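PDB 1NTH: monomethylamine methyltransferase MtmB1 from Methanosarcina barkeri, which transfers the methyl group of monomethylamine to the corrinoid cofactor of its partner protein MtmC, a step of methanogenesis from methylamine. Local coordinates for residues T2-R15 with I83-I95. Residues are numbered along the deposited sequence; the frame is centred on the assembly and turned at random.
Sequences TFRKSFDCYDFYDR and IVKYTEDEIWDAI
Glu-90 OE2 is gripped by three partners: Arg-15 NH2 donates to it at 2.7 Å with a straight N-H...O line, and two waters donate as well, one also bound to Arg-4 N, the other to Lys-5 O. The sister oxygen Glu-90 OE1 takes Arg-15 NH1 on its syn lone pair, 2.9 Å away, and the backbone N of Thr-87 from above the carboxylate plane. The arginine thus meets the carboxylate end-on through two nitrogens, the flat groups 21° from coplanar, and NH1 spends a second hydrogen on Lys-85 O. An extended chain from CG to NE carries the Arg-15 guanidinium to this buried acid, and Phe-7 CE1 lies over one face of the guanidinium. On Phe-7, Tyr-86 stands T-shaped: its CE2 edge points into the ring face, planes at 84°, while its hydroxyl is hydrogen-bonded to Asn-284 OD1. Val-84 lays CG2 over the face of Phe-12, 3.8 Å from the ring centroid, and turns CG1 to Arg-15 CB. At the other end, Asp-93 CB sits over the Phe-3 ring; with CG anti to the backbone N (chi1 172°), its OD1 receives Ser-6 OG at 2.7 Å and a water that also joins Phe-7 N to Glu-90 O. A second subunit covers this end, its Arg-384 making a cation-pi contact with Phe-3. Glu-90 OE1 caps Thr-87 N as in a capping box, its return bond to Thr-87 OG1 less certain; the same acid fastens the N-terminal arm and helix 9-18 onto strand 82-84 and helix 88-95 at the periphery of the TIM barrel.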
ATOM      1  N   THR A   2       5.674  12.001 -41.967  1.00 26.17           N
ATOM      2  CA  THR A   2       5.523  11.243 -40.696  1.00 25.61           C
ATOM      3  C   THR A   2       4.153  11.550 -40.099  1.00 26.73           C
ATOM      4  O   THR A   2       3.389  12.336 -40.658  1.00 28.45           O
ATOM      5  CB  THR A   2       6.627  11.637 -39.687  1.00 24.84           C
ATOM      6  OG1 THR A   2       6.547  10.792 -38.531  1.00 23.16           O
ATOM      7  CG2 THR A   2       6.469  13.091 -39.265  1.00 24.79           C
ATOM      8  N   PHE A   3       3.840  10.925 -38.969  1.00 24.53           N
ATOM      9  CA  PHE A   3       2.555  11.137 -38.310  1.00 23.89           C
ATOM     10  C   PHE A   3       2.588  12.358 -37.391  1.00 24.43           C
ATOM     11  O   PHE A   3       3.655  12.767 -36.932  1.00 23.74           O
ATOM     12  CB  PHE A   3       2.174   9.877 -37.519  1.00 23.41           C
ATOM     13  CG  PHE A   3       3.252   9.386 -36.587  1.00 22.91           C
ATOM     14  CD1 PHE A   3       3.280   9.789 -35.253  1.00 21.50           C
ATOM     15  CD2 PHE A   3       4.242   8.520 -37.044  1.00 21.70           C
ATOM     16  CE1 PHE A   3       4.283   9.333 -34.387  1.00 20.73           C
ATOM     17  CE2 PHE A   3       5.248   8.059 -36.188  1.00 22.65           C
ATOM     18  CZ  PHE A   3       5.265   8.467 -34.856  1.00 20.55           C
ATOM     19  N   ARG A   4       1.426  12.953 -37.132  1.00 24.06           N
ATOM     20  CA  ARG A   4       1.376  14.119 -36.258  1.00 25.51           C
ATOM     21  C   ARG A   4       1.665  13.692 -34.823  1.00 25.14           C
ATOM     22  O   ARG A   4       2.491  14.290 -34.136  1.00 24.37           O
ATOM     23  CB  ARG A   4       0.008  14.809 -36.332  1.00 29.20           C
ATOM     24  CG  ARG A   4      -0.013  16.152 -35.606  1.00 33.67           C
ATOM     25  CD  ARG A   4      -1.268  16.969 -35.894  1.00 38.20           C
ATOM     26  NE  ARG A   4      -2.439  16.494 -35.163  1.00 42.98           N
ATOM     27  CZ  ARG A   4      -3.203  17.272 -34.400  1.00 45.53           C
ATOM     28  NH1 ARG A   4      -2.918  18.561 -34.267  1.00 47.61           N
ATOM     29  NH2 ARG A   4      -4.255  16.765 -33.770  1.00 47.56           N
ATOM     30  N   LYS A   5       0.982  12.643 -34.377  1.00 24.33           N
ATOM     31  CA  LYS A   5       1.176  12.118 -33.033  1.00 22.98           C
ATOM     32  C   LYS A   5       0.760  10.657 -33.032  1.00 21.48           C
ATOM     33  O   LYS A   5      -0.013  10.232 -33.894  1.00 20.35           O
ATOM     34  CB  LYS A   5       0.324  12.892 -32.018  1.00 23.90           C
ATOM     35  CG  LYS A   5      -1.181  12.757 -32.229  1.00 26.36           C
ATOM     36  CD  LYS A   5      -1.981  13.475 -31.144  1.00 27.24           C
ATOM     37  CE  LYS A   5      -1.839  12.803 -29.779  1.00 27.74           C
ATOM     38  NZ  LYS A   5      -2.402  11.420 -29.767  1.00 27.62           N
ATOM     39  N   SER A   6       1.278   9.880 -32.086  1.00 20.11           N
ATOM     40  CA  SER A   6       0.895   8.478 -32.012  1.00 18.83           C
ATOM     41  C   SER A   6      -0.616   8.464 -31.832  1.00 17.85           C
ATOM     42  O   SER A   6      -1.159   9.177 -30.988  1.00 18.44           O
ATOM     43  CB  SER A   6       1.585   7.784 -30.836  1.00 19.05           C
ATOM     44  OG  SER A   6       2.983   7.683 -31.064  1.00 18.13           O
ATOM     45  N   PHE A   7      -1.292   7.651 -32.631  1.00 17.31           N
ATOM     46  CA  PHE A   7      -2.744   7.573 -32.584  1.00 18.16           C
ATOM     47  C   PHE A   7      -3.293   6.975 -31.290  1.00 18.10           C
ATOM     48  O   PHE A   7      -2.739   6.019 -30.755  1.00 18.49           O
ATOM     49  CB  PHE A   7      -3.243   6.743 -33.768  1.00 17.17           C
ATOM     50  CG  PHE A   7      -4.728   6.800 -33.959  1.00 17.35           C
ATOM     51  CD1 PHE A   7      -5.299   7.778 -34.768  1.00 19.67           C
ATOM     52  CD2 PHE A   7      -5.558   5.900 -33.307  1.00 17.10           C
ATOM     53  CE1 PHE A   7      -6.680   7.854 -34.920  1.00 17.82           C
ATOM     54  CE2 PHE A   7      -6.940   5.968 -33.450  1.00 18.32           C
ATOM     55  CZ  PHE A   7      -7.501   6.948 -34.261  1.00 18.64           C
ATOM     56  N   ASP A   8      -4.382   7.553 -30.790  1.00 18.14           N
ATOM     57  CA  ASP A   8      -5.032   7.038 -29.588  1.00 19.39           C
ATOM     58  C   ASP A   8      -6.543   7.250 -29.650  1.00 19.73           C
ATOM     59  O   ASP A   8      -7.059   7.838 -30.606  1.00 19.02           O
ATOM     60  CB  ASP A   8      -4.447   7.668 -28.311  1.00 20.09           C
ATOM     61  CG  ASP A   8      -4.553   9.179 -28.287  1.00 23.01           C
ATOM     62  OD1 ASP A   8      -5.533   9.724 -28.838  1.00 21.79           O
ATOM     63  OD2 ASP A   8      -3.657   9.825 -27.695  1.00 24.40           O
ATOM     64  N   CYS A   9      -7.244   6.758 -28.633  1.00 18.55           N
ATOM     65  CA  CYS A   9      -8.699   6.860 -28.563  1.00 18.40           C
ATOM     66  C   CYS A   9      -9.221   8.290 -28.685  1.00 18.22           C
ATOM     67  O   CYS A   9     -10.341   8.507 -29.151  1.00 18.83           O
ATOM     68  CB  CYS A   9      -9.207   6.231 -27.257  1.00 17.85           C
ATOM     69  SG  CYS A   9      -8.471   6.919 -25.747  1.00 20.61           S
ATOM     70  N   TYR A  10      -8.417   9.264 -28.267  1.00 17.53           N
ATOM     71  CA  TYR A  10      -8.835  10.656 -28.344  1.00 18.80           C
ATOM     72  C   TYR A  10      -8.857  11.110 -29.798  1.00 20.04           C
ATOM     73  O   TYR A  10      -9.769  11.824 -30.218  1.00 20.08           O
ATOM     74  CB  TYR A  10      -7.899  11.534 -27.511  1.00 19.06           C
ATOM     75  CG  TYR A  10      -7.836  11.084 -26.071  1.00 19.44           C
ATOM     76  CD1 TYR A  10      -6.763  10.327 -25.602  1.00 21.48           C
ATOM     77  CD2 TYR A  10      -8.882  11.361 -25.193  1.00 19.68           C
ATOM     78  CE1 TYR A  10      -6.734   9.850 -24.294  1.00 19.22           C
ATOM     79  CE2 TYR A  10      -8.864  10.888 -23.879  1.00 19.41           C
ATOM     80  CZ  TYR A  10      -7.790  10.133 -23.439  1.00 19.62           C
ATOM     81  OH  TYR A  10      -7.777   9.650 -22.149  1.00 20.07           O
ATOM     82  N   ASP A  11      -7.854  10.692 -30.565  1.00 20.13           N
ATOM     83  CA  ASP A  11      -7.802  11.040 -31.982  1.00 20.14           C
ATOM     84  C   ASP A  11      -8.970  10.356 -32.679  1.00 20.48           C
ATOM     85  O   ASP A  11      -9.562  10.907 -33.607  1.00 19.57           O
ATOM     86  CB  ASP A  11      -6.503  10.556 -32.625  1.00 21.72           C
ATOM     87  CG  ASP A  11      -5.279  11.224 -32.049  1.00 24.06           C
ATOM     88  OD1 ASP A  11      -5.237  12.472 -32.032  1.00 27.64           O
ATOM     89  OD2 ASP A  11      -4.356  10.500 -31.619  1.00 25.74           O
ATOM     90  N   PHE A  12      -9.296   9.147 -32.234  1.00 18.61           N
ATOM     91  CA  PHE A  12     -10.395   8.415 -32.842  1.00 19.07           C
ATOM     92  C   PHE A  12     -11.688   9.203 -32.686  1.00 20.29           C
ATOM     93  O   PHE A  12     -12.428   9.394 -33.653  1.00 19.24           O
ATOM     94  CB  PHE A  12     -10.571   7.039 -32.201  1.00 18.83           C
ATOM     95  CG  PHE A  12     -11.484   6.142 -32.981  1.00 19.13           C
ATOM     96  CD1 PHE A  12     -10.973   5.280 -33.943  1.00 20.16           C
ATOM     97  CD2 PHE A  12     -12.861   6.216 -32.808  1.00 19.16           C
ATOM     98  CE1 PHE A  12     -11.821   4.507 -34.731  1.00 21.36           C
ATOM     99  CE2 PHE A  12     -13.720   5.449 -33.590  1.00 20.83           C
ATOM    100  CZ  PHE A  12     -13.197   4.592 -34.553  1.00 20.87           C
ATOM    101  N   TYR A  13     -11.961   9.653 -31.465  1.00 18.01           N
ATOM    102  CA  TYR A  13     -13.169  10.428 -31.205  1.00 18.57           C
ATOM    103  C   TYR A  13     -13.210  11.656 -32.112  1.00 20.05           C
ATOM    104  O   TYR A  13     -14.234  11.939 -32.741  1.00 19.99           O
ATOM    105  CB  TYR A  13     -13.212  10.878 -29.741  1.00 17.90           C
ATOM    106  CG  TYR A  13     -14.428  11.710 -29.407  1.00 18.88           C
ATOM    107  CD1 TYR A  13     -15.677  11.117 -29.226  1.00 20.33           C
ATOM    108  CD2 TYR A  13     -14.338  13.097 -29.312  1.00 20.72           C
ATOM    109  CE1 TYR A  13     -16.811  11.891 -28.960  1.00 23.09           C
ATOM    110  CE2 TYR A  13     -15.463  13.880 -29.046  1.00 20.46           C
ATOM    111  CZ  TYR A  13     -16.694  13.270 -28.872  1.00 22.08           C
ATOM    112  OH  TYR A  13     -17.804  14.041 -28.605  1.00 25.61           O
ATOM    113  N   ASP A  14     -12.096  12.383 -32.174  1.00 19.60           N
ATOM    114  CA  ASP A  14     -12.000  13.584 -33.005  1.00 21.10           C
ATOM    115  C   ASP A  14     -12.400  13.289 -34.449  1.00 21.89           C
ATOM    116  O   ASP A  14     -13.242  13.978 -35.031  1.00 22.04           O
ATOM    117  CB  ASP A  14     -10.568  14.129 -33.003  1.00 22.47           C
ATOM    118  CG  ASP A  14     -10.171  14.753 -31.678  1.00 24.74           C
ATOM    119  OD1 ASP A  14      -8.976  15.082 -31.527  1.00 27.92           O
ATOM    120  OD2 ASP A  14     -11.041  14.922 -30.798  1.00 25.20           O
ATOM    121  N   ARG A  15     -11.791  12.258 -35.021  1.00 20.17           N
ATOM    122  CA  ARG A  15     -12.060  11.885 -36.405  1.00 19.84           C
ATOM    123  C   ARG A  15     -13.452  11.311 -36.626  1.00 21.15           C
ATOM    124  O   ARG A  15     -14.045  11.509 -37.689  1.00 21.80           O
ATOM    125  CB  ARG A  15     -10.992  10.901 -36.885  1.00 19.41           C
ATOM    126  CG  ARG A  15      -9.595  11.486 -36.797  1.00 19.58           C
ATOM    127  CD  ARG A  15      -8.518  10.545 -37.295  1.00 20.33           C
ATOM    128  NE  ARG A  15      -7.197  11.099 -37.005  1.00 21.46           N
ATOM    129  CZ  ARG A  15      -6.049  10.566 -37.405  1.00 20.52           C
ATOM    130  NH1 ARG A  15      -6.044   9.455 -38.129  1.00 19.50           N
ATOM    131  NH2 ARG A  15      -4.902  11.144 -37.068  1.00 22.55           N
ATOM    132  N   ILE A  83     -16.770   7.465 -40.818  1.00 20.53           N
ATOM    133  CA  ILE A  83     -15.598   6.606 -40.934  1.00 20.52           C
ATOM    134  C   ILE A  83     -14.312   7.284 -40.474  1.00 19.78           C
ATOM    135  O   ILE A  83     -14.029   8.421 -40.848  1.00 20.21           O
ATOM    136  CB  ILE A  83     -15.403   6.159 -42.401  1.00 21.86           C
ATOM    137  CG1 ILE A  83     -16.654   5.424 -42.887  1.00 21.33           C
ATOM    138  CG2 ILE A  83     -14.172   5.272 -42.520  1.00 22.29           C
ATOM    139  CD1 ILE A  83     -16.698   5.209 -44.390  1.00 24.46           C
ATOM    140  N   VAL A  84     -13.538   6.577 -39.656  1.00 19.18           N
ATOM    141  CA  VAL A  84     -12.263   7.095 -39.178  1.00 19.05           C
ATOM    142  C   VAL A  84     -11.155   6.478 -40.023  1.00 18.95           C
ATOM    143  O   VAL A  84     -11.068   5.256 -40.150  1.00 19.41           O
ATOM    144  CB  VAL A  84     -12.018   6.735 -37.696  1.00 19.13           C
ATOM    145  CG1 VAL A  84     -10.600   7.124 -37.295  1.00 19.03           C
ATOM    146  CG2 VAL A  84     -13.033   7.456 -36.815  1.00 20.84           C
ATOM    147  N   LYS A  85     -10.316   7.330 -40.598  1.00 19.86           N
ATOM    148  CA  LYS A  85      -9.212   6.894 -41.446  1.00 21.81           C
ATOM    149  C   LYS A  85      -7.857   7.091 -40.779  1.00 21.24           C
ATOM    150  O   LYS A  85      -7.633   8.089 -40.096  1.00 21.78           O
ATOM    151  CB  LYS A  85      -9.226   7.689 -42.753  1.00 24.61           C
ATOM    152  CG  LYS A  85     -10.405   7.408 -43.673  0.50 27.16           C
ATOM    153  CD  LYS A  85     -10.169   6.172 -44.529  0.50 29.56           C
ATOM    154  CE  LYS A  85     -11.314   5.963 -45.511  0.50 31.16           C
ATOM    155  NZ  LYS A  85     -10.843   5.843 -46.918  0.50 32.76           N
ATOM    156  N   TYR A  86      -6.960   6.133 -40.993  1.00 21.20           N
ATOM    157  CA  TYR A  86      -5.603   6.192 -40.461  1.00 21.05           C
ATOM    158  C   TYR A  86      -4.663   6.472 -41.626  1.00 21.74           C
ATOM    159  O   TYR A  86      -5.036   6.300 -42.788  1.00 21.97           O
ATOM    160  CB  TYR A  86      -5.178   4.845 -39.869  1.00 20.15           C
ATOM    161  CG  TYR A  86      -6.039   4.313 -38.756  1.00 21.19           C
ATOM    162  CD1 TYR A  86      -6.759   3.130 -38.914  1.00 21.07           C
ATOM    163  CD2 TYR A  86      -6.111   4.968 -37.531  1.00 22.16           C
ATOM    164  CE1 TYR A  86      -7.525   2.611 -37.878  1.00 22.07           C
ATOM    165  CE2 TYR A  86      -6.874   4.460 -36.489  1.00 23.47           C
ATOM    166  CZ  TYR A  86      -7.579   3.281 -36.669  1.00 23.47           C
ATOM    167  OH  TYR A  86      -8.336   2.776 -35.639  1.00 24.96           O
ATOM    168  N   THR A  87      -3.443   6.903 -41.320  1.00 21.23           N
ATOM    169  CA  THR A  87      -2.449   7.114 -42.365  1.00 21.83           C
ATOM    170  C   THR A  87      -1.495   5.933 -42.220  1.00 22.02           C
ATOM    171  O   THR A  87      -1.463   5.280 -41.171  1.00 20.78           O
ATOM    172  CB  THR A  87      -1.652   8.419 -42.182  1.00 23.69           C
ATOM    173  OG1 THR A  87      -0.854   8.332 -40.995  1.00 25.31           O
ATOM    174  CG2 THR A  87      -2.590   9.615 -42.089  1.00 24.60           C
ATOM    175  N   GLU A  88      -0.728   5.652 -43.264  1.00 21.58           N
ATOM    176  CA  GLU A  88       0.211   4.539 -43.232  1.00 22.42           C
ATOM    177  C   GLU A  88       1.231   4.696 -42.110  1.00 21.47           C
ATOM    178  O   GLU A  88       1.554   3.731 -41.418  1.00 20.05           O
ATOM    179  CB  GLU A  88       0.946   4.428 -44.567  1.00 24.97           C
ATOM    180  CG  GLU A  88       1.722   3.136 -44.725  1.00 30.47           C
ATOM    181  CD  GLU A  88       2.463   3.066 -46.044  1.00 35.31           C
ATOM    182  OE1 GLU A  88       1.909   3.542 -47.057  1.00 36.81           O
ATOM    183  OE2 GLU A  88       3.589   2.527 -46.070  1.00 38.67           O
ATOM    184  N   ASP A  89       1.736   5.911 -41.932  1.00 21.16           N
ATOM    185  CA  ASP A  89       2.725   6.163 -40.895  1.00 22.51           C
ATOM    186  C   ASP A  89       2.167   5.965 -39.491  1.00 21.11           C
ATOM    187  O   ASP A  89       2.890   5.546 -38.588  1.00 20.66           O
ATOM    188  CB  ASP A  89       3.301   7.571 -41.030  1.00 26.67           C
ATOM    189  CG  ASP A  89       4.136   7.736 -42.285  1.00 31.67           C
ATOM    190  OD1 ASP A  89       4.877   6.793 -42.633  1.00 34.97           O
ATOM    191  OD2 ASP A  89       4.061   8.813 -42.913  1.00 36.29           O
ATOM    192  N   GLU A  90       0.885   6.268 -39.301  1.00 19.25           N
ATOM    193  CA  GLU A  90       0.269   6.091 -37.990  1.00 17.81           C
ATOM    194  C   GLU A  90       0.148   4.608 -37.675  1.00 17.70           C
ATOM    195  O   GLU A  90       0.372   4.188 -36.538  1.00 16.89           O
ATOM    196  CB  GLU A  90      -1.118   6.743 -37.944  1.00 19.15           C
ATOM    197  CG  GLU A  90      -1.089   8.251 -38.121  1.00 21.18           C
ATOM    198  CD  GLU A  90      -2.475   8.870 -38.187  1.00 23.22           C
ATOM    199  OE1 GLU A  90      -3.434   8.162 -38.565  1.00 21.11           O
ATOM    200  OE2 GLU A  90      -2.595  10.074 -37.876  1.00 23.44           O
ATOM    201  N   ILE A  91      -0.208   3.810 -38.678  1.00 16.00           N
ATOM    202  CA  ILE A  91      -0.340   2.377 -38.462  1.00 16.54           C
ATOM    203  C   ILE A  91       1.011   1.753 -38.120  1.00 17.60           C
ATOM    204  O   ILE A  91       1.102   0.918 -37.217  1.00 16.91           O
ATOM    205  CB  ILE A  91      -0.944   1.670 -39.700  1.00 16.44           C
ATOM    206  CG1 ILE A  91      -2.340   2.240 -39.983  1.00 17.48           C
ATOM    207  CG2 ILE A  91      -1.048   0.167 -39.444  1.00 18.63           C
ATOM    208  CD1 ILE A  91      -3.017   1.642 -41.211  1.00 16.71           C
ATOM    209  N   TRP A  92       2.064   2.158 -38.826  1.00 16.67           N
ATOM    210  CA  TRP A  92       3.388   1.606 -38.550  1.00 17.85           C
ATOM    211  C   TRP A  92       3.904   2.009 -37.171  1.00 17.85           C
ATOM    212  O   TRP A  92       4.579   1.223 -36.505  1.00 18.13           O
ATOM    213  CB  TRP A  92       4.384   2.023 -39.636  1.00 19.21           C
ATOM    214  CG  TRP A  92       4.324   1.116 -40.827  1.00 21.73           C
ATOM    215  CD1 TRP A  92       4.000   1.459 -42.111  1.00 23.82           C
ATOM    216  CD2 TRP A  92       4.565  -0.298 -40.838  1.00 22.56           C
ATOM    217  NE1 TRP A  92       4.021   0.344 -42.918  1.00 24.46           N
ATOM    218  CE2 TRP A  92       4.365  -0.747 -42.162  1.00 24.16           C
ATOM    219  CE3 TRP A  92       4.929  -1.228 -39.854  1.00 23.95           C
ATOM    220  CZ2 TRP A  92       4.517  -2.088 -42.530  1.00 25.53           C
ATOM    221  CZ3 TRP A  92       5.081  -2.564 -40.220  1.00 25.92           C
ATOM    222  CH2 TRP A  92       4.873  -2.979 -41.549  1.00 24.90           C
ATOM    223  N   ASP A  93       3.592   3.229 -36.746  1.00 17.78           N
ATOM    224  CA  ASP A  93       4.019   3.692 -35.428  1.00 17.11           C
ATOM    225  C   ASP A  93       3.408   2.777 -34.368  1.00 17.59           C
ATOM    226  O   ASP A  93       4.058   2.430 -33.386  1.00 17.94           O
ATOM    227  CB  ASP A  93       3.572   5.141 -35.203  1.00 17.46           C
ATOM    228  CG  ASP A  93       3.815   5.620 -33.776  1.00 18.50           C
ATOM    229  OD1 ASP A  93       2.823   5.922 -33.084  1.00 18.75           O
ATOM    230  OD2 ASP A  93       4.991   5.696 -33.351  1.00 19.79           O
ATOM    231  N   ALA A  94       2.159   2.370 -34.578  1.00 16.53           N
ATOM    232  CA  ALA A  94       1.488   1.486 -33.631  1.00 16.95           C
ATOM    233  C   ALA A  94       2.105   0.090 -33.658  1.00 16.89           C
ATOM    234  O   ALA A  94       2.442  -0.468 -32.614  1.00 17.74           O
ATOM    235  CB  ALA A  94      -0.006   1.407 -33.949  1.00 17.26           C
ATOM    236  N   ILE A  95       2.256  -0.476 -34.852  1.00 16.00           N
ATOM    237  CA  ILE A  95       2.830  -1.811 -34.987  1.00 15.57           C
ATOM    238  C   ILE A  95       4.272  -1.877 -34.482  1.00 16.99           C
ATOM    239  O   ILE A  95       4.669  -2.859 -33.852  1.00 18.02           O
ATOM    240  CB  ILE A  95       2.802  -2.285 -36.459  1.00 17.60           C
ATOM    241  CG1 ILE A  95       1.354  -2.452 -36.919  1.00 18.20           C
ATOM    242  CG2 ILE A  95       3.560  -3.603 -36.605  1.00 18.36           C
ATOM    243  CD1 ILE A  95       1.226  -2.801 -38.394  1.00 20.27           C
TER
HETATM  244  O   HOH W   1       0.714  10.558 -41.228  1.00 32.59           O
HETATM  245  O   HOH W   2      -0.788  12.060 -38.811  1.00 25.03           O
HETATM  246  O   HOH W   3      -1.701  11.366 -35.544  1.00 31.07           O
HETATM  247  O   HOH W   4       0.309   5.599 -34.072  1.00 18.92           O